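Local coordinates for putative 2-dehydro-3-deoxygalactonokinase (Sinorhizobium meliloti, PDB 3T69), which probably phosphorylates 2-dehydro-3-deoxy-D-galactonate with ATP to give the 6-phosphate and ADP, a step in D-galactonate degradation, at residues A189-F194 against D235-L240; H181-H186 against S221-Q226. All coordinates share one frame; numbering follows the deposited sequence.

Interaction 1: residues A189-F194 against D235-L240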
loop_
_atom_site.group_PDB
_atom_site.type_symbol
_atom_site.label_atom_id
_atom_site.label_comp_id
_atom_site.label_asym_id
_atom_site.label_seq_id
_atom_site.Cartn_x
_atom_site.Cartn_y
_atom_site.Cartn_z
ATOM N N ALA B 189 -2.905 -13.327 -8.149
ATOM C CA ALA B 189 -4.070 -12.949 -8.979
ATOM C C ALA B 189 -5.018 -14.123 -9.231
ATOM O O ALA B 189 -6.208 -14.071 -8.875
ATOM C CB ALA B 189 -3.635 -12.287 -10.313
ATOM N N GLU B 190 -4.458 -15.193 -9.791
ATOM C CA GLU B 190 -5.236 -16.350 -10.223
ATOM C C GLU B 190 -5.774 -17.232 -9.062
ATOM O O GLU B 190 -6.295 -18.319 -9.317
ATOM C CB GLU B 190 -4.444 -17.149 -11.282
ATOM C CG GLU B 190 -3.569 -16.226 -12.201
ATOM C CD GLU B 190 -3.466 -16.677 -13.682
ATOM O OE1 GLU B 190 -3.439 -17.909 -13.944
ATOM O OE2 GLU B 190 -3.396 -15.791 -14.583
ATOM N N ALA B 191 -5.656 -16.763 -7.813
ATOM C CA ALA B 191 -6.476 -17.276 -6.708
ATOM C C ALA B 191 -7.539 -16.226 -6.416
ATOM O O ALA B 191 -7.301 -15.036 -6.673
ATOM C CB ALA B 191 -5.638 -17.511 -5.465
ATOM N N ASP B 192 -8.687 -16.642 -5.869
ATOM C CA ASP B 192 -9.747 -15.694 -5.452
ATOM C C ASP B 192 -9.935 -15.695 -3.935
ATOM O O ASP B 192 -10.484 -14.758 -3.355
ATOM C CB ASP B 192 -11.096 -16.004 -6.137
ATOM C CG ASP B 192 -11.173 -15.501 -7.612
ATOM O OD1 ASP B 192 -10.215 -14.847 -8.088
ATOM O OD2 ASP B 192 -12.206 -15.755 -8.298
ATOM N N THR B 193 -9.472 -16.754 -3.291
ATOM C CA THR B 193 -9.776 -16.990 -1.874
ATOM C C THR B 193 -8.615 -17.672 -1.184
ATOM O O THR B 193 -7.652 -18.093 -1.838
ATOM C CB THR B 193 -11.007 -17.954 -1.699
ATOM O OG1 THR B 193 -11.424 -18.434 -2.987
ATOM C CG2 THR B 193 -12.181 -17.272 -0.969
ATOM N N PHE B 194 -8.738 -17.805 0.133
ATOM C CA PHE B 194 -7.811 -18.586 0.903
ATOM C C PHE B 194 -8.463 -18.909 2.222
ATOM O O PHE B 194 -9.276 -18.135 2.713
ATOM C CB PHE B 194 -6.473 -17.838 1.099
ATOM C CG PHE B 194 -6.561 -16.591 1.976
ATOM C CD1 PHE B 194 -6.321 -16.672 3.344
ATOM C CD2 PHE B 194 -6.856 -15.345 1.417
ATOM C CE1 PHE B 194 -6.386 -15.552 4.129
ATOM C CE2 PHE B 194 -6.931 -14.224 2.201
ATOM C CZ PHE B 194 -6.694 -14.325 3.559
ATOM N N ASP B 235 -1.574 -19.092 -0.757
ATOM C CA ASP B 235 -0.685 -18.781 0.349
ATOM C C ASP B 235 -0.075 -17.352 0.253
ATOM O O ASP B 235 0.147 -16.685 1.290
ATOM C CB ASP B 235 0.355 -19.895 0.499
ATOM C CG ASP B 235 -0.299 -21.258 0.916
ATOM O OD1 ASP B 235 -0.885 -21.360 2.045
ATOM O OD2 ASP B 235 -0.223 -22.215 0.103
ATOM N N ALA B 236 0.144 -16.892 -0.988
ATOM C CA ALA B 236 0.636 -15.544 -1.272
ATOM C C ALA B 236 -0.397 -14.469 -0.836
ATOM O O ALA B 236 -0.062 -13.515 -0.075
ATOM C CB ALA B 236 0.972 -15.411 -2.755
ATOM N N ARG B 237 -1.637 -14.667 -1.320
ATOM C CA ARG B 237 -2.834 -13.923 -0.970
ATOM C C ARG B 237 -2.981 -13.860 0.533
ATOM O O ARG B 237 -3.258 -12.802 1.123
ATOM C CB ARG B 237 -4.002 -14.650 -1.577
ATOM C CG ARG B 237 -5.314 -13.903 -1.602
ATOM C CD ARG B 237 -6.111 -14.164 -2.932
ATOM N NE ARG B 237 -7.397 -13.453 -2.920
ATOM C CZ ARG B 237 -7.701 -12.407 -3.682
ATOM N NH1 ARG B 237 -6.829 -11.942 -4.591
ATOM N NH2 ARG B 237 -8.889 -11.837 -3.535
ATOM N N ALA B 238 -2.764 -14.999 1.161
ATOM C CA ALA B 238 -2.908 -15.113 2.585
ATOM C C ALA B 238 -1.855 -14.293 3.273
ATOM O O ALA B 238 -2.158 -13.548 4.201
ATOM C CB ALA B 238 -2.791 -16.589 3.007
ATOM N N GLN B 239 -0.610 -14.486 2.840
ATOM C CA GLN B 239 0.559 -13.709 3.282
ATOM C C GLN B 239 0.274 -12.204 3.133
ATOM O O GLN B 239 0.408 -11.415 4.100
ATOM C CB GLN B 239 1.719 -14.073 2.387
ATOM C CG GLN B 239 3.046 -14.152 3.057
ATOM C CD GLN B 239 4.101 -14.721 2.110
ATOM O OE1 GLN B 239 3.775 -15.487 1.177
ATOM N NE2 GLN B 239 5.380 -14.375 2.360
ATOM N N LEU B 240 -0.160 -11.825 1.929
ATOM C CA LEU B 240 -0.602 -10.466 1.692
ATOM C C LEU B 240 -1.642 -9.974 2.699
ATOM O O LEU B 240 -1.454 -8.900 3.308
ATOM C CB LEU B 240 -1.141 -10.279 0.276
ATOM C CG LEU B 240 -1.606 -8.848 -0.029
ATOM C CD1 LEU B 240 -0.501 -7.843 0.177
ATOM C CD2 LEU B 240 -2.019 -8.761 -1.472
#
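Phe-194 lays one ring face over the backbone of Ala-238, and this CH-pi contact is the centre of the apolar part. The evidence is positional: CA of Ala-238 lies 3.7 Å from the centroid of the Phe-194 ring and only 8° off its normal. The methyl reaches the same face nearer the rim, with CB of Ala-238 3.5 Å from CD1 of Phe-194. A chi1 of 67° sets CG of Phe-194 between its own backbone N and carbonyl carbon, directing the ring onto the helix. At the ring's other flank, CG of Arg-237 approaches CD2 of Phe-194 at 3.7 Å.

The polar part belongs to the far end of Arg-237. Its side chain bends at chi2 and reaches across the loop backbone, where O of Asp-192 lies 3.3 Å from NH2 of Arg-237. CA of Asp-192 sits over one guanidinium face, offset toward the rim, and the guanidinium and Phe-194 ring planes are 68° apart.

Together these contacts set the loop between helices 185-188 and 199-210 against helix 233-252. Arg-237 also touches Phe-175 of helix 171-181, while Ala-238 meets Ala-200 of helix 199-210.

Interaction 2: residues H181-H186 against S221-Q226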
loop_
_atom_site.group_PDB
_atom_site.type_symbol
_atom_site.label_atom_id
_atom_site.label_comp_id
_atom_site.label_asym_id
_atom_site.label_seq_id
_atom_site.Cartn_x
_atom_site.Cartn_y
_atom_site.Cartn_z
ATOM N N HIS B 181 -2.898 -3.833 -8.591
ATOM C CA HIS B 181 -2.104 -2.867 -9.344
ATOM C C HIS B 181 -0.583 -2.857 -9.113
ATOM O O HIS B 181 0.093 -2.099 -9.759
ATOM C CB HIS B 181 -2.665 -1.461 -9.147
ATOM C CG HIS B 181 -4.058 -1.282 -9.667
ATOM N ND1 HIS B 181 -5.134 -1.004 -8.839
ATOM C CD2 HIS B 181 -4.555 -1.345 -10.930
ATOM C CE1 HIS B 181 -6.228 -0.890 -9.572
ATOM N NE2 HIS B 181 -5.906 -1.106 -10.839
ATOM N N THR B 182 -0.044 -3.686 -8.220
ATOM C CA THR B 182 1.387 -3.796 -8.074
ATOM C C THR B 182 1.891 -5.118 -8.615
ATOM O O THR B 182 1.105 -6.029 -8.962
ATOM C CB THR B 182 1.830 -3.681 -6.595
ATOM O OG1 THR B 182 1.562 -4.894 -5.889
ATOM C CG2 THR B 182 1.165 -2.525 -5.896
ATOM N N ILE B 183 3.211 -5.271 -8.645
ATOM C CA ILE B 183 3.796 -6.524 -9.098
ATOM C C ILE B 183 3.193 -7.749 -8.403
ATOM O O ILE B 183 3.175 -8.833 -8.967
ATOM C CB ILE B 183 5.344 -6.518 -8.960
ATOM C CG1 ILE B 183 5.938 -7.559 -9.856
ATOM C CG2 ILE B 183 5.812 -6.720 -7.512
ATOM C CD1 ILE B 183 5.783 -7.217 -11.313
ATOM N N LEU B 184 2.719 -7.612 -7.180
ATOM C CA LEU B 184 2.207 -8.770 -6.460
ATOM C C LEU B 184 0.960 -9.408 -7.097
ATOM O O LEU B 184 0.553 -10.510 -6.709
ATOM C CB LEU B 184 1.904 -8.396 -5.011
ATOM C CG LEU B 184 2.991 -8.574 -3.933
ATOM C CD1 LEU B 184 4.269 -7.813 -4.165
ATOM C CD2 LEU B 184 2.412 -8.155 -2.615
ATOM N N SER B 185 0.332 -8.717 -8.046
ATOM C CA SER B 185 -0.784 -9.315 -8.751
ATOM C C SER B 185 -0.345 -10.620 -9.414
ATOM O O SER B 185 -1.161 -11.526 -9.635
ATOM C CB SER B 185 -1.333 -8.376 -9.802
ATOM O OG SER B 185 -0.374 -8.190 -10.806
ATOM N N HIS B 186 0.954 -10.714 -9.697
ATOM C CA HIS B 186 1.532 -11.893 -10.329
ATOM C C HIS B 186 1.622 -13.041 -9.374
ATOM O O HIS B 186 1.598 -14.169 -9.788
ATOM C CB HIS B 186 2.900 -11.549 -10.925
ATOM C CG HIS B 186 2.810 -10.699 -12.161
ATOM N ND1 HIS B 186 3.616 -10.897 -13.264
ATOM C CD2 HIS B 186 1.968 -9.684 -12.485
ATOM C CE1 HIS B 186 3.287 -10.022 -14.206
ATOM N NE2 HIS B 186 2.286 -9.281 -13.759
ATOM N N SER B 221 8.449 -9.638 -0.223
ATOM C CA SER B 221 8.747 -11.032 -0.076
ATOM C C SER B 221 7.671 -11.939 -0.601
ATOM O O SER B 221 7.953 -13.020 -1.001
ATOM C CB SER B 221 9.092 -11.342 1.360
ATOM O OG SER B 221 10.440 -11.011 1.594
ATOM N N VAL B 222 6.424 -11.540 -0.593
ATOM C CA VAL B 222 5.485 -12.440 -1.180
ATOM C C VAL B 222 5.820 -12.627 -2.655
ATOM O O VAL B 222 5.730 -13.704 -3.141
ATOM C CB VAL B 222 4.000 -12.096 -0.909
ATOM C CG1 VAL B 222 3.829 -11.177 0.228
ATOM C CG2 VAL B 222 3.317 -11.649 -2.104
ATOM N N ARG B 223 6.182 -11.588 -3.378
ATOM C CA ARG B 223 6.641 -11.762 -4.748
ATOM C C ARG B 223 8.006 -12.405 -4.912
ATOM O O ARG B 223 8.216 -13.114 -5.834
ATOM C CB ARG B 223 6.523 -10.513 -5.601
ATOM C CG ARG B 223 7.686 -10.333 -6.527
ATOM C CD ARG B 223 7.309 -10.125 -7.951
ATOM N NE ARG B 223 6.815 -11.339 -8.541
ATOM C CZ ARG B 223 6.832 -11.602 -9.830
ATOM N NH1 ARG B 223 7.334 -10.742 -10.678
ATOM N NH2 ARG B 223 6.346 -12.733 -10.263
ATOM N N ALA B 224 8.956 -12.118 -4.048
ATOM C CA ALA B 224 10.272 -12.765 -4.172
ATOM C C ALA B 224 10.192 -14.233 -3.767
ATOM O O ALA B 224 10.927 -15.067 -4.326
ATOM C CB ALA B 224 11.319 -12.055 -3.374
ATOM N N GLY B 225 9.317 -14.530 -2.788
ATOM C CA GLY B 225 8.949 -15.888 -2.403
ATOM C C GLY B 225 8.396 -16.648 -3.597
ATOM O O GLY B 225 8.763 -17.791 -3.857
ATOM N N GLN B 226 7.553 -15.992 -4.374
ATOM C CA GLN B 226 6.962 -16.639 -5.524
ATOM C C GLN B 226 7.959 -16.846 -6.633
ATOM O O GLN B 226 7.889 -17.833 -7.339
ATOM C CB GLN B 226 5.786 -15.816 -6.013
ATOM C CG GLN B 226 5.024 -16.423 -7.131
ATOM C CD GLN B 226 5.101 -15.554 -8.332
ATOM O OE1 GLN B 226 4.903 -14.322 -8.248
ATOM N NE2 GLN B 226 5.406 -16.165 -9.471
HETATM O O HOH W 1 5.607 -13.710 -13.384
#
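A capped turn between helices 171-181 and 185-188 packs here against helix 215-228, chiefly through Ile-183, Leu-184 and Arg-223. Thr-182 organises the turn: its OG1 accepts from N of Leu-184 at 3.2 Å, a capping bond, while its carbonyl O receives both N and OG of Ser-185. The backbone bond closes a type I turn from Thr-182 to Ser-185.

Across the contact, the aliphatic part of Arg-223 crosses Ile-183 at about a right angle, with CD of Arg-223 3.5 Å from CG1 of Ile-183. With chi1 at -160°, that CG1 branch stands anti to the Ile-183 backbone N, while CG2 packs against the same CD. Leu-184 uses a different part of its side chain for each partner. Its CG comes within 3.6 Å of CG2 of Val-222, whereas its CD1 meets CB of Arg-223 at 3.8 Å.

Bends at chi2 and chi3 carry the Arg-223 guanidinium to His-186, whose CB lies over one face, 3.7 Å above the plane and offset toward the rim. NH2 of Arg-223 donates to OE1 of Gln-226 at 2.9 Å, with an N-H...acceptor angle of 166°. The acceptor lies in the guanidinium plane, so this bond within the helix helps fix the group's rotation. A water weakly bridges the same NH2 and ND1 of His-186.

In the second subunit, Glu-173 accepts a hydrogen bond from N of Ile-183, and Met-170 packs on Leu-184, placing the turn in the interface between the two subunits. This is a threonine-capped type I turn joining two helices, with Ile-183 and Leu-184, the two residues after the cap, packed against the side of a third helix.

How the interactions relate
From the N terminus, the chain first passes the capped turn 181-186, then the loop 189-194. After helix 199-210 it reaches 221-226 on helix 215-228, closing the loop of interaction 2 across 34 intervening residues. It then turns into helix 233-252, where 235-240 closes interaction 1 across 40. The segments alternate, so the two closures cross rather than nest. Their centres are 11 Å apart, and they touch directly: Leu-240 CD1 lies 4.0 Å from Leu-184 CD2, and Gln-239 OE1 is equally far from Val-222 CB. The turn leading into helix 185-188 and the loop that follows it are thereby tied to two consecutive helices, 215-228 and 233-252.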